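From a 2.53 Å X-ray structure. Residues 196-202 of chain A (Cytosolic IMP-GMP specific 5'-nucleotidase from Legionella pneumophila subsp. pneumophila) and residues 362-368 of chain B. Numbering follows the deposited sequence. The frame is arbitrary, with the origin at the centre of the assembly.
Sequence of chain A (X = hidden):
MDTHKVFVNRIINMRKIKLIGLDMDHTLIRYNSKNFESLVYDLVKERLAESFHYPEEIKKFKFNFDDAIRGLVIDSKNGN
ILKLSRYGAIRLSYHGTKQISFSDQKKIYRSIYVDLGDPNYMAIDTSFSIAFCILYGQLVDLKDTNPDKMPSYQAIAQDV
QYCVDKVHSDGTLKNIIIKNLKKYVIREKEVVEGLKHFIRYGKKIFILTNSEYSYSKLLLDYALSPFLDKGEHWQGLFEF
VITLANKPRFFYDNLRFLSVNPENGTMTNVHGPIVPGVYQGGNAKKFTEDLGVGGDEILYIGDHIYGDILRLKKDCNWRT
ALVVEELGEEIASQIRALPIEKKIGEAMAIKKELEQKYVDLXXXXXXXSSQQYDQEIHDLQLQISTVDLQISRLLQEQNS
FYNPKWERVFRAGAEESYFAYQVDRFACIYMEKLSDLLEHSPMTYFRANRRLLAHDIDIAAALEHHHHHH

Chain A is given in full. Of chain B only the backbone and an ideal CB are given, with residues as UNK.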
# COMPACT_ATOMS: atom_id res chain seq x y z
N LYS A 196 -31.00 -30.66 -16.02
CA LYS A 196 -31.76 -30.87 -17.25
C LYS A 196 -33.00 -29.97 -17.30
O LYS A 196 -33.43 -29.52 -18.37
CB LYS A 196 -32.14 -32.34 -17.39
CG LYS A 196 -30.92 -33.25 -17.48
CD LYS A 196 -31.27 -34.72 -17.57
CE LYS A 196 -31.95 -35.07 -18.89
NZ LYS A 196 -32.13 -36.54 -19.00
N HIS A 197 -33.58 -29.71 -16.13
CA HIS A 197 -34.75 -28.84 -16.05
C HIS A 197 -34.36 -27.43 -16.50
O HIS A 197 -35.04 -26.82 -17.33
CB HIS A 197 -35.28 -28.80 -14.62
CG HIS A 197 -36.66 -28.24 -14.50
ND1 HIS A 197 -37.13 -27.67 -13.34
CD2 HIS A 197 -37.68 -28.20 -15.38
CE1 HIS A 197 -38.39 -27.30 -13.51
NE2 HIS A 197 -38.75 -27.61 -14.74
N PHE A 198 -33.27 -26.91 -15.95
CA PHE A 198 -32.79 -25.57 -16.31
C PHE A 198 -32.37 -25.50 -17.77
O PHE A 198 -32.60 -24.50 -18.44
CB PHE A 198 -31.60 -25.19 -15.42
CG PHE A 198 -32.00 -24.52 -14.14
CD1 PHE A 198 -31.69 -23.19 -13.91
CD2 PHE A 198 -32.72 -25.21 -13.16
CE1 PHE A 198 -32.09 -22.55 -12.75
CE2 PHE A 198 -33.12 -24.58 -12.00
CZ PHE A 198 -32.80 -23.25 -11.79
N ILE A 199 -31.75 -26.56 -18.27
CA ILE A 199 -31.32 -26.57 -19.65
C ILE A 199 -32.57 -26.58 -20.52
O ILE A 199 -32.57 -26.02 -21.61
CB ILE A 199 -30.44 -27.79 -19.95
CG1 ILE A 199 -29.13 -27.68 -19.16
CG2 ILE A 199 -30.14 -27.86 -21.44
CD1 ILE A 199 -28.15 -28.79 -19.42
N ARG A 200 -33.62 -27.22 -20.03
CA ARG A 200 -34.88 -27.29 -20.76
C ARG A 200 -35.51 -25.90 -20.85
O ARG A 200 -36.34 -25.64 -21.72
CB ARG A 200 -35.86 -28.23 -20.06
CG ARG A 200 -36.17 -29.53 -20.80
CD ARG A 200 -37.12 -30.42 -19.96
NE ARG A 200 -36.42 -31.07 -18.85
CZ ARG A 200 -36.96 -31.31 -17.65
NH1 ARG A 200 -36.24 -31.92 -16.72
NH2 ARG A 200 -38.21 -30.95 -17.38
N TYR A 201 -35.10 -25.02 -19.95
CA TYR A 201 -35.60 -23.65 -19.92
C TYR A 201 -34.65 -22.63 -20.55
O TYR A 201 -34.73 -21.44 -20.25
CB TYR A 201 -35.92 -23.23 -18.48
CG TYR A 201 -37.28 -23.67 -18.00
CD1 TYR A 201 -38.33 -22.76 -17.91
CD2 TYR A 201 -37.52 -25.00 -17.67
CE1 TYR A 201 -39.59 -23.16 -17.49
CE2 TYR A 201 -38.78 -25.41 -17.25
CZ TYR A 201 -39.82 -24.49 -17.16
OH TYR A 201 -41.07 -24.89 -16.76
N GLY A 202 -33.74 -23.09 -21.40
CA GLY A 202 -32.82 -22.18 -22.07
C GLY A 202 -31.50 -21.87 -21.38
O GLY A 202 -30.62 -21.28 -21.99
N UNK B 362 -46.82 -20.95 -14.47
CA UNK B 362 -46.09 -20.90 -15.74
C UNK B 362 -45.17 -22.09 -15.95
O UNK B 362 -45.10 -22.64 -17.05
CB UNK B 362 -45.27 -19.61 -15.82
N UNK B 363 -44.48 -22.51 -14.90
CA UNK B 363 -43.59 -23.66 -15.02
C UNK B 363 -44.41 -24.95 -15.13
O UNK B 363 -43.93 -25.96 -15.66
CB UNK B 363 -42.64 -23.73 -13.83
N UNK B 364 -45.63 -24.92 -14.62
CA UNK B 364 -46.47 -26.10 -14.75
C UNK B 364 -46.86 -26.20 -16.22
O UNK B 364 -46.64 -27.25 -16.84
CB UNK B 364 -47.70 -26.03 -13.84
N UNK B 365 -47.39 -25.12 -16.79
CA UNK B 365 -47.78 -25.13 -18.20
C UNK B 365 -46.64 -25.57 -19.12
O UNK B 365 -46.87 -26.16 -20.17
CB UNK B 365 -48.27 -23.74 -18.61
N UNK B 366 -45.41 -25.27 -18.72
CA UNK B 366 -44.25 -25.63 -19.52
C UNK B 366 -43.80 -27.05 -19.18
O UNK B 366 -43.53 -27.86 -20.07
CB UNK B 366 -43.11 -24.63 -19.29
N UNK B 367 -43.73 -27.37 -17.89
CA UNK B 367 -43.35 -28.72 -17.49
C UNK B 367 -44.38 -29.72 -18.01
O UNK B 367 -44.03 -30.78 -18.52
CB UNK B 367 -43.22 -28.82 -15.97
N UNK B 368 -45.65 -29.36 -17.90
CA UNK B 368 -46.75 -30.22 -18.33
C UNK B 368 -47.13 -30.08 -19.81
O UNK B 368 -47.88 -30.90 -20.34
CB UNK B 368 -47.98 -29.92 -17.47

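Chain A meets this stretch of chain B with A:His197, A:Arg200 and A:Tyr201, which project the polar ends of their side chains across the gap.

At position 362 the CA-to-CB bond points sideways and nothing of this stretch of chain A lies within 5.5 Å of the ideal CB, so almost any helix-compatible residue would fit. The deposited residue is B:Cys362, whose side chain makes no contact with this stretch of chain A.

Position 363 is more restricted. Its CB, also directed sideways, lies 3.5 Å from A:Tyr201 OH, so a small or medium side chain that leads away from the phenol is favoured: Ala, Ser, Thr or Val. The residue is B:Thr363. Its CB keeps the 3.5 Å contact with A:Tyr201 OH, while OG1 is hydrogen-bonded to a residue next to the stretch. The backbone atom B:Thr363 O is 3.2 Å from A:Tyr201 OH, but the angle is too poor for a hydrogen bond.

Position 364 points away from chain A, which leaves the choice open, and long polar or charged residues are among those that would suit. It is B:Arg364, whose NH2 is hydrogen-bonded elsewhere in the structure. Position 365, directed sideways with no atom of this stretch of chain A near its CB, would likewise tolerate many residues; B:Ser365 turns OG back to B:Cys362 O, a 2.9 Å hydrogen bond.

Position 366 points toward chain A, and its ideal CB is a tight 3.3 Å from A:Tyr201 OH. An aliphatic side chain that can run beside the phenol ring would suit, Val, Ile or Leu among them. The deposited B:Ile366, with chi1 m and chi2 t, brings CG2 to 3.5 Å from A:Tyr201 CZ, an apolar contact oblique to the ring.

Position 367 starts sideways, yet its CB is 4.8 Å from A:His197 NE2 and 4.5 Å from A:Tyr201 OH, with the A:Arg200 guanidinium beyond. Two potential donors and a positive charge call for an acceptor, preferably an acid; Asp, Asn or Glu could be considered. B:Asp367 (chi1 m) answers these groups: A:His197 NE2 donates to B:Asp367 OD2 at 2.7 Å, and A:Tyr201 OH donates to B:Asp367 OD2 at 3.3 Å. Both rings present their edges to OD2. A:Arg200 NH2, 4.1 Å from B:Asp367 OD2, adds favourable charge without forming a salt bridge.

Position 368 is out of reach of this stretch of chain A, which therefore does not restrict it; many residues would fit, and an acid could pair with B:Arg364 four residues back. B:Glu368 accepts a weak hydrogen bond at OE2 from B:Arg364 NE, 3.4 Å away, within their salt bridge.

Chain B, residues 362-368: CTRSIDE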
# COMPACT_ATOMS: atom_id res chain seq x y z
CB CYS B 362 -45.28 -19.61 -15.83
SG CYS B 362 -46.27 -18.14 -16.20
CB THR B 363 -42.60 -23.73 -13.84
OG1 THR B 363 -43.26 -24.25 -12.68
CG2 THR B 363 -42.09 -22.35 -13.52
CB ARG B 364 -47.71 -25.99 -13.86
CG ARG B 364 -47.47 -26.59 -12.47
CD ARG B 364 -48.64 -26.35 -11.50
NE ARG B 364 -49.79 -27.20 -11.78
CZ ARG B 364 -50.96 -27.12 -11.14
NH1 ARG B 364 -51.13 -26.23 -10.17
NH2 ARG B 364 -51.95 -27.95 -11.46
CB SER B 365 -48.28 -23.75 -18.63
OG SER B 365 -47.20 -22.92 -19.01
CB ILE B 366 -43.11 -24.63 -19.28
CG1 ILE B 366 -43.56 -23.24 -19.75
CG2 ILE B 366 -41.84 -25.09 -19.99
CD1 ILE B 366 -42.63 -22.10 -19.38
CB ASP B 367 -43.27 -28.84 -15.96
CG ASP B 367 -41.94 -28.37 -15.39
OD1 ASP B 367 -41.82 -28.26 -14.15
OD2 ASP B 367 -41.00 -28.13 -16.18
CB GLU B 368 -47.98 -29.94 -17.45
CG GLU B 368 -47.77 -30.30 -15.97
CD GLU B 368 -48.90 -29.81 -15.07
OE1 GLU B 368 -50.04 -29.67 -15.57
OE2 GLU B 368 -48.66 -29.57 -13.87
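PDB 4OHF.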